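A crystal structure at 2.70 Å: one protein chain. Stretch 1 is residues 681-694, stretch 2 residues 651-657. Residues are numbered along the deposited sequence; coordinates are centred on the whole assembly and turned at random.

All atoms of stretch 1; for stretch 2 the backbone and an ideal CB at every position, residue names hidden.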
ATOM      1  N   THR A 681     -12.292 -40.726 -13.389  1.00 71.59           N
ATOM      2  CA  THR A 681     -11.591 -40.911 -14.649  1.00 66.80           C
ATOM      3  C   THR A 681     -10.280 -40.146 -14.533  1.00 59.60           C
ATOM      4  O   THR A 681     -10.191 -39.183 -13.769  1.00 56.87           O
ATOM      5  CB  THR A 681     -12.404 -40.407 -15.859  1.00 67.30           C
ATOM      6  OG1 THR A 681     -12.527 -38.981 -15.803  1.00 66.28           O
ATOM      7  CG2 THR A 681     -13.795 -41.029 -15.870  1.00 62.38           C
ATOM      8  N   MET A 682      -9.255 -40.581 -15.259  1.00 75.49           N
ATOM      9  CA  MET A 682      -8.006 -39.833 -15.299  1.00 65.94           C
ATOM     10  C   MET A 682      -8.295 -38.396 -15.715  1.00 56.83           C
ATOM     11  O   MET A 682      -7.695 -37.457 -15.198  1.00 50.73           O
ATOM     12  CB  MET A 682      -7.011 -40.473 -16.268  1.00 64.06           C
ATOM     13  CG  MET A 682      -6.295 -41.689 -15.715  1.00 59.92           C
ATOM     14  SD  MET A 682      -5.113 -42.359 -16.901  1.00 57.53           S
ATOM     15  CE  MET A 682      -4.360 -43.655 -15.928  1.00 55.16           C
ATOM     16  N   GLU A 683      -9.231 -38.243 -16.646  1.00 58.04           N
ATOM     17  CA  GLU A 683      -9.684 -36.931 -17.091  1.00 57.91           C
ATOM     18  C   GLU A 683     -10.110 -36.085 -15.894  1.00 59.31           C
ATOM     19  O   GLU A 683      -9.715 -34.927 -15.761  1.00 59.77           O
ATOM     20  CB  GLU A 683     -10.836 -37.085 -18.091  1.00 60.15           C
ATOM     21  CG  GLU A 683     -11.558 -35.797 -18.449  1.00 63.02           C
ATOM     22  CD  GLU A 683     -12.684 -36.026 -19.440  1.00 68.50           C
ATOM     23  OE1 GLU A 683     -13.728 -35.346 -19.333  1.00 71.67           O
ATOM     24  OE2 GLU A 683     -12.525 -36.888 -20.329  1.00 68.87           O
ATOM     25  N   GLU A 684     -10.928 -36.672 -15.029  1.00 63.76           N
ATOM     26  CA  GLU A 684     -11.412 -35.988 -13.840  1.00 66.81           C
ATOM     27  C   GLU A 684     -10.277 -35.694 -12.861  1.00 60.86           C
ATOM     28  O   GLU A 684     -10.124 -34.565 -12.395  1.00 61.15           O
ATOM     29  CB  GLU A 684     -12.481 -36.835 -13.149  1.00 75.37           C
ATOM     30  CG  GLU A 684     -13.829 -36.831 -13.846  1.00 82.54           C
ATOM     31  CD  GLU A 684     -14.797 -37.830 -13.240  1.00 86.34           C
ATOM     32  OE1 GLU A 684     -14.641 -38.166 -12.047  1.00 86.11           O
ATOM     33  OE2 GLU A 684     -15.711 -38.282 -13.959  1.00 88.78           O
ATOM     34  N   ALA A 685      -9.483 -36.716 -12.561  1.00 52.78           N
ATOM     35  CA  ALA A 685      -8.435 -36.607 -11.553  1.00 49.66           C
ATOM     36  C   ALA A 685      -7.430 -35.506 -11.886  1.00 47.93           C
ATOM     37  O   ALA A 685      -6.957 -34.796 -10.995  1.00 48.86           O
ATOM     38  CB  ALA A 685      -7.722 -37.941 -11.397  1.00 49.36           C
ATOM     39  N   SER A 686      -7.118 -35.358 -13.169  1.00 50.17           N
ATOM     40  CA  SER A 686      -6.120 -34.392 -13.620  1.00 50.36           C
ATOM     41  C   SER A 686      -6.434 -32.966 -13.172  1.00 48.85           C
ATOM     42  O   SER A 686      -5.541 -32.121 -13.108  1.00 48.68           O
ATOM     43  CB  SER A 686      -6.000 -34.436 -15.148  1.00 53.73           C
ATOM     44  OG  SER A 686      -7.242 -34.152 -15.769  1.00 55.24           O
ATOM     45  N   THR A 687      -7.701 -32.699 -12.872  1.00 44.39           N
ATOM     46  CA  THR A 687      -8.142 -31.351 -12.527  1.00 44.15           C
ATOM     47  C   THR A 687      -7.851 -30.971 -11.073  1.00 43.65           C
ATOM     48  O   THR A 687      -7.926 -29.798 -10.710  1.00 43.30           O
ATOM     49  CB  THR A 687      -9.655 -31.182 -12.762  1.00 45.81           C
ATOM     50  OG1 THR A 687     -10.376 -31.983 -11.820  1.00 46.91           O
ATOM     51  CG2 THR A 687     -10.033 -31.606 -14.170  1.00 46.76           C
ATOM     52  N   VAL A 688      -7.513 -31.954 -10.246  1.00 43.83           N
ATOM     53  CA  VAL A 688      -7.486 -31.757  -8.795  1.00 43.86           C
ATOM     54  C   VAL A 688      -6.188 -31.154  -8.237  1.00 42.74           C
ATOM     55  O   VAL A 688      -6.244 -30.179  -7.492  1.00 42.53           O
ATOM     56  CB  VAL A 688      -7.790 -33.096  -8.085  1.00 45.03           C
ATOM     57  CG1 VAL A 688      -7.594 -32.977  -6.577  1.00 46.93           C
ATOM     58  CG2 VAL A 688      -9.199 -33.548  -8.396  1.00 46.54           C
ATOM     59  N   PRO A 689      -5.023 -31.735  -8.576  1.00 45.54           N
ATOM     60  CA  PRO A 689      -3.761 -31.409  -7.895  1.00 45.03           C
ATOM     61  C   PRO A 689      -3.493 -29.925  -7.629  1.00 44.45           C
ATOM     62  O   PRO A 689      -3.308 -29.544  -6.476  1.00 46.87           O
ATOM     63  CB  PRO A 689      -2.705 -31.961  -8.852  1.00 44.58           C
ATOM     64  CG  PRO A 689      -3.367 -33.076  -9.530  1.00 45.22           C
ATOM     65  CD  PRO A 689      -4.810 -32.688  -9.677  1.00 45.67           C
ATOM     66  N   CYS A 690      -3.451 -29.108  -8.675  1.00 48.90           N
ATOM     67  CA  CYS A 690      -3.010 -27.725  -8.532  1.00 48.65           C
ATOM     68  C   CYS A 690      -4.021 -26.833  -7.825  1.00 48.98           C
ATOM     69  O   CYS A 690      -3.690 -26.186  -6.832  1.00 51.94           O
ATOM     70  CB  CYS A 690      -2.682 -27.131  -9.900  1.00 52.55           C
ATOM     71  SG  CYS A 690      -1.076 -27.645 -10.525  1.00 54.17           S
ATOM     72  N   VAL A 691      -5.242 -26.775  -8.349  1.00 46.57           N
ATOM     73  CA  VAL A 691      -6.239 -25.849  -7.821  1.00 43.95           C
ATOM     74  C   VAL A 691      -6.539 -26.149  -6.355  1.00 43.98           C
ATOM     75  O   VAL A 691      -6.757 -25.232  -5.569  1.00 44.33           O
ATOM     76  CB  VAL A 691      -7.539 -25.879  -8.658  1.00 46.10           C
ATOM     77  CG1 VAL A 691      -7.283 -25.339 -10.056  1.00 46.21           C
ATOM     78  CG2 VAL A 691      -8.129 -27.287  -8.714  1.00 45.34           C
ATOM     79  N   TYR A 692      -6.533 -27.424  -5.980  1.00 48.06           N
ATOM     80  CA  TYR A 692      -6.866 -27.797  -4.611  1.00 48.63           C
ATOM     81  C   TYR A 692      -5.673 -27.661  -3.675  1.00 51.74           C
ATOM     82  O   TYR A 692      -5.833 -27.282  -2.515  1.00 56.52           O
ATOM     83  CB  TYR A 692      -7.416 -29.221  -4.558  1.00 49.27           C
ATOM     84  CG  TYR A 692      -8.890 -29.287  -4.877  1.00 50.12           C
ATOM     85  CD1 TYR A 692      -9.836 -28.922  -3.930  1.00 50.87           C
ATOM     86  CD2 TYR A 692      -9.338 -29.704  -6.121  1.00 50.40           C
ATOM     87  CE1 TYR A 692     -11.186 -28.971  -4.213  1.00 51.93           C
ATOM     88  CE2 TYR A 692     -10.687 -29.759  -6.414  1.00 51.59           C
ATOM     89  CZ  TYR A 692     -11.607 -29.393  -5.456  1.00 52.39           C
ATOM     90  OH  TYR A 692     -12.953 -29.449  -5.743  1.00 53.85           O
ATOM     91  N   SER A 693      -4.478 -27.970  -4.166  1.00 42.36           N
ATOM     92  CA  SER A 693      -3.270 -27.711  -3.394  1.00 46.91           C
ATOM     93  C   SER A 693      -3.174 -26.219  -3.098  1.00 46.38           C
ATOM     94  O   SER A 693      -2.744 -25.813  -2.018  1.00 46.28           O
ATOM     95  CB  SER A 693      -2.028 -28.192  -4.140  1.00 44.58           C
ATOM     96  OG  SER A 693      -2.054 -29.598  -4.304  1.00 44.40           O
ATOM     97  N   THR A 694      -3.584 -25.409  -4.068  1.00 46.47           N
ATOM     98  CA  THR A 694      -3.591 -23.962  -3.914  1.00 48.14           C
ATOM     99  C   THR A 694      -4.620 -23.545  -2.869  1.00 47.59           C
ATOM    100  O   THR A 694      -4.321 -22.761  -1.965  1.00 46.62           O
ATOM    101  CB  THR A 694      -3.908 -23.262  -5.249  1.00 48.59           C
ATOM    102  OG1 THR A 694      -2.969 -23.680  -6.244  1.00 50.40           O
ATOM    103  CG2 THR A 694      -3.844 -21.747  -5.098  1.00 51.05           C
ATOM    104  N   UNK A 651       0.265 -48.091 -11.828  1.00 94.37           N
ATOM    105  CA  UNK A 651      -0.743 -47.584 -10.903  1.00 92.56           C
ATOM    106  C   UNK A 651      -1.370 -46.289 -11.417  1.00 83.52           C
ATOM    107  O   UNK A 651      -0.692 -45.461 -12.023  1.00 81.68           O
ATOM    108  CB  UNK A 651      -0.126 -47.356  -9.522  1.00 92.56           C
ATOM    109  N   UNK A 652      -2.660 -46.108 -11.152  1.00 74.04           N
ATOM    110  CA  UNK A 652      -3.364 -44.889 -11.543  1.00 70.67           C
ATOM    111  C   UNK A 652      -3.033 -43.759 -10.573  1.00 67.02           C
ATOM    112  O   UNK A 652      -3.342 -43.843  -9.384  1.00 68.14           O
ATOM    113  CB  UNK A 652      -4.875 -45.128 -11.590  1.00 70.67           C
ATOM    114  N   UNK A 653      -2.400 -42.709 -11.089  1.00 56.36           N
ATOM    115  CA  UNK A 653      -1.850 -41.654 -10.247  1.00 56.26           C
ATOM    116  C   UNK A 653      -2.141 -40.271 -10.819  1.00 57.34           C
ATOM    117  O   UNK A 653      -2.240 -40.089 -12.032  1.00 56.91           O
ATOM    118  CB  UNK A 653      -0.341 -41.844 -10.081  1.00 56.26           C
ATOM    119  N   UNK A 654      -2.285 -39.302  -9.920  1.00 57.06           N
ATOM    120  CA  UNK A 654      -2.362 -37.892 -10.280  1.00 56.91           C
ATOM    121  C   UNK A 654      -1.272 -37.161  -9.510  1.00 50.45           C
ATOM    122  O   UNK A 654      -0.993 -37.505  -8.362  1.00 49.88           O
ATOM    123  CB  UNK A 654      -3.744 -37.308  -9.980  1.00 56.91           C
ATOM    124  N   UNK A 655      -0.641 -36.173 -10.139  1.00 54.79           N
ATOM    125  CA  UNK A 655       0.516 -35.527  -9.529  1.00 51.76           C
ATOM    126  C   UNK A 655       0.565 -34.025  -9.770  1.00 50.02           C
ATOM    127  O   UNK A 655      -0.174 -33.480 -10.590  1.00 47.96           O
ATOM    128  CB  UNK A 655       1.801 -36.167 -10.059  1.00 51.76           C
ATOM    129  N   UNK A 656       1.469 -33.373  -9.045  1.00 54.49           N
ATOM    130  CA  UNK A 656       1.717 -31.947  -9.185  1.00 56.26           C
ATOM    131  C   UNK A 656       3.223 -31.724  -9.268  1.00 55.25           C
ATOM    132  O   UNK A 656       3.983 -32.275  -8.472  1.00 54.37           O
ATOM    133  CB  UNK A 656       1.106 -31.162  -8.023  1.00 56.26           C
ATOM    134  N   UNK A 657       3.648 -30.928 -10.244  1.00 45.84           N
ATOM    135  CA  UNK A 657       5.067 -30.697 -10.486  1.00 42.66           C
ATOM    136  C   UNK A 657       5.324 -29.230 -10.814  1.00 40.90           C
ATOM    137  O   UNK A 657       4.404 -28.508 -11.197  1.00 44.23           O
ATOM    138  CB  UNK A 657       5.570 -31.591 -11.621  1.00 42.66           C
TER

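Stretch 2 is an extended segment, with a strand from 652 to 656, so its side chains alternate in direction: 652, 654 and 656 point CA-to-CB toward stretch 1, and the positions between them point away.

Position 651 precedes the strand. Its ideal CB has nothing of stretch 1 within 5.5 Å, so almost any residue would suit. It is R651, poorly ordered and making no contact with stretch 1.

At position 652 the ideal CB lies 4.6 Å from M682 CE. An aliphatic side chain would fit, as would a long polar one with enough methylene to lie against the methyl. The residue is R652; its CG is 3.7 Å from M682 CE, so the aliphatic part of the arginine makes the contact.

Position 653 turns away, with nothing of stretch 1 near its ideal CB. Its extended backbone would accept a beta-branched residue, among many others, and V653 is found.

Position 654 faces the type I turn from A685 to V688 and the P689 ring beyond it. Its ideal CB is 4.2 Å from A685 O and 4.3 Å from P689 CG, and the small side chain of A685, the methyls of V688 and the proline ring offer an apolar surface. Leucine, isoleucine or methionine would all be reasonable; no charged group of stretch 1 lies here, and A685 O already accepts from V688 N, so little favours a charge. M654 reaches along it: SD lies 3.8 Å from A685 CB, and CE packs 3.6 Å from V688 CG1 and 3.8 Å from P689 CD. Its rotamers are chi1 p, chi2 t and chi3 m, and M654 has more of its surface covered by stretch 1 than any other residue of stretch 2.

Position 655 again points away; small, beta-branched or larger residues would all be compatible with stretch 1. A655 meets it through its backbone, where its O comes 3.4 Å from P689 CG.

Position 656 looks onto P689, C690 and S693. The ideal CB is 4.0 Å from P689 CB, 4.8 Å from C690 SG and 5.1 Å from S693 OG. The hydroxyl of S693 is already engaged, donating to P689 O with OG and O 2.5 Å apart, so a polar partner is not required, and a medium or long apolar side chain suits the site. M656 packs its CB 4.0 Å from P689 CB and its CG 4.0 Å from C690 SG, while chi3 p brings CE to 3.5 Å from S693 OG. No hydrogen bond links the stretches; the contact is mainly apolar packing.

Position 657 points away from stretch 1; its extended backbone suits a beta-branched residue among others, and V657 is found.

Stretch 2 (651-657) RRVMAMV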
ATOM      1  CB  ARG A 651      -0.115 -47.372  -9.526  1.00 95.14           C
ATOM      2  CG  ARG A 651       0.205 -48.670  -8.806  1.00 99.19           C
ATOM      3  CD  ARG A 651       0.933 -48.418  -7.503  1.00102.75           C
ATOM      4  NE  ARG A 651       2.302 -47.975  -7.754  1.00107.66           N
ATOM      5  CZ  ARG A 651       3.126 -47.499  -6.826  1.00113.29           C
ATOM      6  NH1 ARG A 651       2.727 -47.386  -5.566  1.00115.16           N
ATOM      7  NH2 ARG A 651       4.354 -47.128  -7.164  1.00115.01           N
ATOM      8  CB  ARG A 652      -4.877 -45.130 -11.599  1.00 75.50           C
ATOM      9  CG  ARG A 652      -5.350 -45.683 -12.939  1.00 79.79           C
ATOM     10  CD  ARG A 652      -6.738 -46.313 -12.877  1.00 85.06           C
ATOM     11  NE  ARG A 652      -7.789 -45.357 -12.520  1.00 85.25           N
ATOM     12  CZ  ARG A 652      -8.380 -45.281 -11.328  1.00 85.78           C
ATOM     13  NH1 ARG A 652      -8.039 -46.102 -10.340  1.00 86.12           N
ATOM     14  NH2 ARG A 652      -9.326 -44.373 -11.122  1.00 85.11           N
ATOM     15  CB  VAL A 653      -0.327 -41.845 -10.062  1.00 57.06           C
ATOM     16  CG1 VAL A 653       0.261 -40.755  -9.167  1.00 57.41           C
ATOM     17  CG2 VAL A 653      -0.019 -43.221  -9.500  1.00 60.00           C
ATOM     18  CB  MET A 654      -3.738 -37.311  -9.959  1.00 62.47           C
ATOM     19  CG  MET A 654      -4.320 -37.819  -8.657  1.00 68.95           C
ATOM     20  SD  MET A 654      -5.859 -37.009  -8.196  1.00 72.28           S
ATOM     21  CE  MET A 654      -5.233 -35.587  -7.315  1.00 72.88           C
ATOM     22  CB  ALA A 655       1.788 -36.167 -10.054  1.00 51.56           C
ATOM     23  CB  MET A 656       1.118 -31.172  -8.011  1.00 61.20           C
ATOM     24  CG  MET A 656       1.321 -29.667  -8.090  1.00 65.55           C
ATOM     25  SD  MET A 656       0.520 -28.775  -6.748  1.00 67.81           S
ATOM     26  CE  MET A 656       1.321 -29.501  -5.317  1.00 68.02           C
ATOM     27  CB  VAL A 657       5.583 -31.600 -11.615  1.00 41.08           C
ATOM     28  CG1 VAL A 657       5.713 -33.036 -11.131  1.00 42.26           C
ATOM     29  CG2 VAL A 657       4.647 -31.524 -12.816  1.00 38.79           C
TER
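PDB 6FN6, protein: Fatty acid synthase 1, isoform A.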